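Local coordinates for amidohydrolase 3 domain-containing protein (Pyrococcus horikoshii, PDB 3IGH), which is of unknown function but is probably a metal-dependent hydrolase of the amidohydrolase family, acting on carbon-nitrogen bonds other than peptide bonds, at residues A[58-63]-A[407-412]; A[395-400]-A[437-442]. All coordinates share one frame; numbering follows the deposited sequence.

Contact 1 (A[58-63]-A[407-412]); sequences YVMPAF and DPWLTV
F63 turns the edge of its ring, at CZ, to one face of the W409 indole and lays one of its own faces against P408. The pair with W409 is a T-shaped (edge-to-face) stack: the planes stand at 86°, the centroids of the phenyl and six-membered indole rings are 5.1 Å apart, and F63 CZ comes to 3.6 Å from W409 CZ2. On the F63 face, P408 CB sits over the middle of the ring in a CH-pi contact, 3.6 Å from the centroid, while P408 CG lies 3.6 Å from F63 CD2. The opposite face is taken by the methyl of M60, whose CE lies toward the rim. M60 SD also meets W409 CH2 at 4.3 Å, an oblique Met-aromatic contact, and V412 CG2 is 4.0 Å from F63 CE1. Further out, helix 408-417 begins where D407 acts as N-cap: its CG is anti to the backbone N (chi1 -176°), and OD2 accepts from W409 N at 3.2 Å, the donor standing above the carboxylate plane. The cap thus ties down the first turn, which carries both P408 and W409. Y443 makes a second edge-to-face contact with F63, and H482, a tag residue, stacks on W409. Buried and wholly apolar, the contact joins the leading part of strand 58-68, which pairs with strands 10-14 and 467-470, to helix 408-417 by ring faces and edges rather than polar bonds.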
loop_
_atom_site.group_PDB
_atom_site.type_symbol
_atom_site.label_atom_id
_atom_site.label_comp_id
_atom_site.label_asym_id
_atom_site.label_seq_id
_atom_site.Cartn_x
_atom_site.Cartn_y
_atom_site.Cartn_z
ATOM N N TYR A 58 -31.026 -16.675 1.936
ATOM C CA TYR A 58 -29.957 -17.284 1.144
ATOM C C TYR A 58 -28.741 -16.362 1.080
ATOM O O TYR A 58 -28.877 -15.135 1.077
ATOM C CB TYR A 58 -30.450 -17.647 -0.262
ATOM C CG TYR A 58 -31.518 -18.722 -0.268
ATOM C CD1 TYR A 58 -31.208 -20.036 -0.616
ATOM C CD2 TYR A 58 -32.840 -18.428 0.090
ATOM C CE1 TYR A 58 -32.195 -21.036 -0.613
ATOM C CE2 TYR A 58 -33.828 -19.413 0.096
ATOM C CZ TYR A 58 -33.497 -20.713 -0.255
ATOM O OH TYR A 58 -34.473 -21.685 -0.243
ATOM N N VAL A 59 -27.556 -16.961 1.057
ATOM C CA VAL A 59 -26.300 -16.200 1.054
ATOM C C VAL A 59 -25.420 -16.715 -0.085
ATOM O O VAL A 59 -25.273 -17.925 -0.256
ATOM C CB VAL A 59 -25.558 -16.293 2.433
ATOM C CG1 VAL A 59 -24.194 -15.581 2.398
ATOM C CG2 VAL A 59 -26.398 -15.700 3.547
ATOM N N MET A 60 -24.860 -15.797 -0.875
ATOM C CA MET A 60 -23.918 -16.174 -1.937
ATOM C C MET A 60 -22.696 -15.245 -1.878
ATOM O O MET A 60 -22.795 -14.155 -1.302
ATOM C CB MET A 60 -24.592 -16.153 -3.332
ATOM C CG MET A 60 -25.057 -14.794 -3.850
ATOM S SD MET A 60 -25.662 -14.768 -5.577
ATOM C CE MET A 60 -24.122 -14.543 -6.476
ATOM N N PRO A 61 -21.546 -15.671 -2.449
ATOM C CA PRO A 61 -20.453 -14.710 -2.581
ATOM C C PRO A 61 -20.907 -13.488 -3.369
ATOM O O PRO A 61 -21.719 -13.600 -4.294
ATOM C CB PRO A 61 -19.392 -15.482 -3.364
ATOM C CG PRO A 61 -19.670 -16.915 -3.065
ATOM C CD PRO A 61 -21.161 -17.006 -2.954
ATOM N N ALA A 62 -20.415 -12.320 -2.984
ATOM C CA ALA A 62 -20.817 -11.094 -3.660
ATOM C C ALA A 62 -20.279 -11.063 -5.093
ATOM O O ALA A 62 -19.344 -11.798 -5.431
ATOM C CB ALA A 62 -20.355 -9.878 -2.858
ATOM N N PHE A 63 -20.903 -10.259 -5.951
ATOM C CA PHE A 63 -20.426 -10.115 -7.311
ATOM C C PHE A 63 -19.069 -9.396 -7.333
ATOM O O PHE A 63 -18.768 -8.562 -6.465
ATOM C CB PHE A 63 -21.449 -9.384 -8.188
ATOM C CG PHE A 63 -22.692 -10.201 -8.480
ATOM C CD1 PHE A 63 -22.685 -11.174 -9.480
ATOM C CD2 PHE A 63 -23.858 -10.004 -7.747
ATOM C CE1 PHE A 63 -23.829 -11.929 -9.763
ATOM C CE2 PHE A 63 -25.010 -10.752 -8.018
ATOM C CZ PHE A 63 -24.994 -11.718 -9.020
ATOM N N ASP A 407 -25.809 -3.341 -13.306
ATOM C CA ASP A 407 -26.626 -4.367 -12.627
ATOM C C ASP A 407 -26.168 -5.764 -13.019
ATOM O O ASP A 407 -26.279 -6.144 -14.187
ATOM C CB ASP A 407 -28.110 -4.181 -12.985
ATOM C CG ASP A 407 -29.039 -5.138 -12.239
ATOM O OD1 ASP A 407 -30.255 -5.013 -12.458
ATOM O OD2 ASP A 407 -28.591 -5.999 -11.447
ATOM N N PRO A 408 -25.610 -6.520 -12.048
ATOM C CA PRO A 408 -25.017 -7.803 -12.387
ATOM C C PRO A 408 -26.023 -8.820 -12.909
ATOM O O PRO A 408 -25.658 -9.670 -13.714
ATOM C CB PRO A 408 -24.375 -8.267 -11.070
ATOM C CG PRO A 408 -25.022 -7.474 -10.014
ATOM C CD PRO A 408 -25.431 -6.185 -10.622
ATOM N N TRP A 409 -27.280 -8.715 -12.483
ATOM C CA TRP A 409 -28.295 -9.655 -12.922
ATOM C C TRP A 409 -28.620 -9.523 -14.404
ATOM O O TRP A 409 -28.930 -10.522 -15.054
ATOM C CB TRP A 409 -29.551 -9.561 -12.043
ATOM C CG TRP A 409 -29.276 -10.052 -10.658
ATOM C CD1 TRP A 409 -29.228 -9.305 -9.523
ATOM C CD2 TRP A 409 -28.954 -11.399 -10.268
ATOM N NE1 TRP A 409 -28.927 -10.102 -8.446
ATOM C CE2 TRP A 409 -28.747 -11.388 -8.874
ATOM C CE3 TRP A 409 -28.824 -12.610 -10.962
ATOM C CZ2 TRP A 409 -28.421 -12.542 -8.153
ATOM C CZ3 TRP A 409 -28.508 -13.757 -10.247
ATOM C CH2 TRP A 409 -28.308 -13.712 -8.853
ATOM N N LEU A 410 -28.513 -8.305 -14.936
ATOM C CA LEU A 410 -28.645 -8.082 -16.379
ATOM C C LEU A 410 -27.523 -8.752 -17.176
ATOM O O LEU A 410 -27.746 -9.222 -18.287
ATOM C CB LEU A 410 -28.715 -6.587 -16.708
ATOM C CG LEU A 410 -29.884 -5.769 -16.151
ATOM C CD1 LEU A 410 -29.790 -4.325 -16.635
ATOM C CD2 LEU A 410 -31.233 -6.387 -16.541
ATOM N N THR A 411 -26.325 -8.813 -16.592
ATOM C CA THR A 411 -25.185 -9.450 -17.245
ATOM C C THR A 411 -25.253 -10.968 -17.114
ATOM O O THR A 411 -24.902 -11.688 -18.055
ATOM C CB THR A 411 -23.840 -8.838 -16.739
ATOM O OG1 THR A 411 -23.653 -7.562 -17.368
ATOM C CG2 THR A 411 -22.634 -9.733 -17.040
ATOM N N VAL A 412 -25.730 -11.451 -15.962
ATOM C CA VAL A 412 -26.008 -12.880 -15.778
ATOM C C VAL A 412 -27.024 -13.346 -16.828
ATOM O O VAL A 412 -26.812 -14.353 -17.506
ATOM C CB VAL A 412 -26.519 -13.201 -14.348
ATOM C CG1 VAL A 412 -27.006 -14.666 -14.236
ATOM C CG2 VAL A 412 -25.417 -12.948 -13.316
#

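Contact 2 (A[395-400]-A[437-442]); sequences LGFSTD and KDALHS. With SO4 (sulfate ion), chain N.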
loop_
_atom_site.group_PDB
_atom_site.type_symbol
_atom_site.label_atom_id
_atom_site.label_comp_id
_atom_site.label_asym_id
_atom_site.label_seq_id
_atom_site.Cartn_x
_atom_site.Cartn_y
_atom_site.Cartn_z
ATOM N N LEU A 395 -12.237 -17.489 -16.597
ATOM C CA LEU A 395 -13.090 -16.496 -17.223
ATOM C C LEU A 395 -13.784 -15.680 -16.141
ATOM O O LEU A 395 -14.382 -16.241 -15.225
ATOM C CB LEU A 395 -14.125 -17.207 -18.099
ATOM C CG LEU A 395 -14.997 -16.442 -19.089
ATOM C CD1 LEU A 395 -14.181 -15.988 -20.283
ATOM C CD2 LEU A 395 -16.120 -17.350 -19.561
ATOM N N GLY A 396 -13.695 -14.357 -16.245
ATOM C CA GLY A 396 -14.379 -13.469 -15.314
ATOM C C GLY A 396 -15.422 -12.652 -16.048
ATOM O O GLY A 396 -15.262 -12.369 -17.234
ATOM N N PHE A 397 -16.495 -12.284 -15.349
ATOM C CA PHE A 397 -17.535 -11.452 -15.953
ATOM C C PHE A 397 -17.376 -10.010 -15.499
ATOM O O PHE A 397 -16.936 -9.727 -14.377
ATOM C CB PHE A 397 -18.940 -11.946 -15.571
ATOM C CG PHE A 397 -19.429 -13.141 -16.367
ATOM C CD1 PHE A 397 -18.632 -13.755 -17.331
ATOM C CD2 PHE A 397 -20.697 -13.665 -16.118
ATOM C CE1 PHE A 397 -19.089 -14.856 -18.047
ATOM C CE2 PHE A 397 -21.161 -14.765 -16.818
ATOM C CZ PHE A 397 -20.350 -15.365 -17.791
ATOM N N SER A 398 -17.779 -9.102 -16.373
ATOM C CA SER A 398 -17.692 -7.690 -16.102
ATOM C C SER A 398 -18.708 -6.942 -16.956
ATOM O O SER A 398 -19.327 -7.522 -17.840
ATOM C CB SER A 398 -16.282 -7.189 -16.420
ATOM O OG SER A 398 -15.859 -7.578 -17.712
ATOM N N THR A 399 -18.854 -5.649 -16.691
ATOM C CA THR A 399 -19.823 -4.831 -17.393
ATOM C C THR A 399 -19.171 -3.761 -18.250
ATOM O O THR A 399 -19.829 -3.209 -19.129
ATOM C CB THR A 399 -20.788 -4.121 -16.413
ATOM O OG1 THR A 399 -20.035 -3.385 -15.439
ATOM C CG2 THR A 399 -21.690 -5.131 -15.708
ATOM N N ASP A 400 -17.897 -3.449 -17.979
ATOM C CA ASP A 400 -17.231 -2.275 -18.551
ATOM C C ASP A 400 -18.045 -1.017 -18.250
ATOM O O ASP A 400 -18.073 -0.077 -19.042
ATOM C CB ASP A 400 -16.977 -2.444 -20.068
ATOM C CG ASP A 400 -15.960 -1.457 -20.612
ATOM O OD1 ASP A 400 -15.118 -0.956 -19.831
ATOM O OD2 ASP A 400 -16.014 -1.172 -21.827
ATOM N N LYS A 437 -25.425 -21.536 -12.890
ATOM C CA LYS A 437 -24.305 -21.885 -12.005
ATOM C C LYS A 437 -22.951 -21.418 -12.535
ATOM O O LYS A 437 -22.144 -20.877 -11.780
ATOM C CB LYS A 437 -24.214 -23.396 -11.791
ATOM C CG LYS A 437 -24.939 -23.952 -10.585
ATOM C CD LYS A 437 -24.101 -25.058 -9.935
ATOM C CE LYS A 437 -23.467 -26.002 -10.967
ATOM N NZ LYS A 437 -22.034 -26.310 -10.654
ATOM N N ASP A 438 -22.698 -21.661 -13.823
ATOM C CA ASP A 438 -21.456 -21.235 -14.464
ATOM C C ASP A 438 -21.369 -19.716 -14.607
ATOM O O ASP A 438 -20.275 -19.155 -14.549
ATOM C CB ASP A 438 -21.288 -21.885 -15.836
ATOM C CG ASP A 438 -20.985 -23.372 -15.754
ATOM O OD1 ASP A 438 -20.715 -23.885 -14.648
ATOM O OD2 ASP A 438 -21.015 -24.034 -16.810
ATOM N N ALA A 439 -22.511 -19.065 -14.818
ATOM C CA ALA A 439 -22.563 -17.605 -14.868
ATOM C C ALA A 439 -22.229 -16.977 -13.513
ATOM O O ALA A 439 -21.441 -16.021 -13.446
ATOM C CB ALA A 439 -23.927 -17.118 -15.385
ATOM N N LEU A 440 -22.812 -17.518 -12.437
ATOM C CA LEU A 440 -22.539 -17.015 -11.089
ATOM C C LEU A 440 -21.107 -17.294 -10.647
ATOM O O LEU A 440 -20.486 -16.453 -10.003
ATOM C CB LEU A 440 -23.560 -17.543 -10.064
ATOM C CG LEU A 440 -25.006 -17.098 -10.341
ATOM C CD1 LEU A 440 -25.954 -17.629 -9.267
ATOM C CD2 LEU A 440 -25.149 -15.569 -10.480
ATOM N N HIS A 441 -20.586 -18.462 -11.014
ATOM C CA HIS A 441 -19.182 -18.785 -10.772
ATOM C C HIS A 441 -18.244 -17.784 -11.459
ATOM O O HIS A 441 -17.278 -17.319 -10.847
ATOM C CB HIS A 441 -18.869 -20.210 -11.244
ATOM C CG HIS A 441 -17.411 -20.558 -11.196
ATOM N ND1 HIS A 441 -16.784 -20.981 -10.041
ATOM C CD2 HIS A 441 -16.460 -20.554 -12.160
ATOM C CE1 HIS A 441 -15.511 -21.221 -10.297
ATOM N NE2 HIS A 441 -15.288 -20.968 -11.575
ATOM N N SER A 442 -18.533 -17.460 -12.725
ATOM C CA SER A 442 -17.707 -16.533 -13.501
ATOM C C SER A 442 -17.741 -15.120 -12.936
ATOM O O SER A 442 -16.737 -14.409 -12.970
ATOM C CB SER A 442 -18.127 -16.524 -14.972
ATOM O OG SER A 442 -17.916 -17.791 -15.570
HETATM S S SO4 N . -20.999 -29.875 -8.985
HETATM O O1 SO4 N . -21.831 -31.050 -9.223
HETATM O O2 SO4 N . -21.728 -28.685 -9.409
HETATM O O3 SO4 N . -20.701 -29.780 -7.561
HETATM O O4 SO4 N . -19.752 -29.991 -9.739
HETATM O O HOH W 1 -15.582 -18.935 -15.188
#
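Strand 395-397 packs against helix 436-450 in a buried strand-on-helix contact of the amidohydrolase TIM-barrel fold, the helix running almost across the strand: the axes of 395-397 and 437-442 cross at -85° and approach to 7.6 Å. S442 and F397 carry it. With F397 CG anti to the carbonyl carbon (chi1 -80°), the ring is set against the helix, and S442 CB lies over its centre, 3.6 Å from the centroid, as a CH-pi contact. The ring's CE2 also reaches the A439 side chain, at 3.9 Å from its CB. The backbones join as well: F397 N donates to S442 O at 3.2 Å, from above the carbonyl plane, and G396 CA makes a C-H...O contact with the same oxygen at 3.5 Å. S442 OG donates to D438 O at 2.9 Å, reaching it from the face opposite to S442 N. A water links the strand to the helix, donating to L395 O at 2.9 Å and to S442 OG at 2.6 Å. An alanine in place of F397 would probably leave S442 CB without the ring face beneath it and open a gap beside A439. At the far end of the segment, K437 NZ donates to O2 of a sulfate that probably comes from the crystallisation liquor, and also bonds to F15 O and N16 OD1. Around the core, M390 of helix 386-392 touches L395 and S442, A415 of helix 408-417 meets F397, and strand 357-360 pairs with 395-397.

In the fold
Contacts 1 and 2 lie with their centres about 9 Å apart, on the same side of the chain's centre. Along the chain their segments alternate: 58-63, then 395-400, 407-412 and 437-442, so strand 395-397 leads into helix 408-417 before helix 436-450 follows. The two touch directly, L440 CD2 lying 3.8 Å from W409 CZ3 and 3.9 Å from F63 CE1, while T411 OG1 meets T399 CG2 at 3.5 Å. A backbone bond between F397 and S66, in the later part of strand 58-68, brings the last barrel strand onto the first, as in a closed TIM barrel, and helices 408-417 and 436-450 pack around that seam.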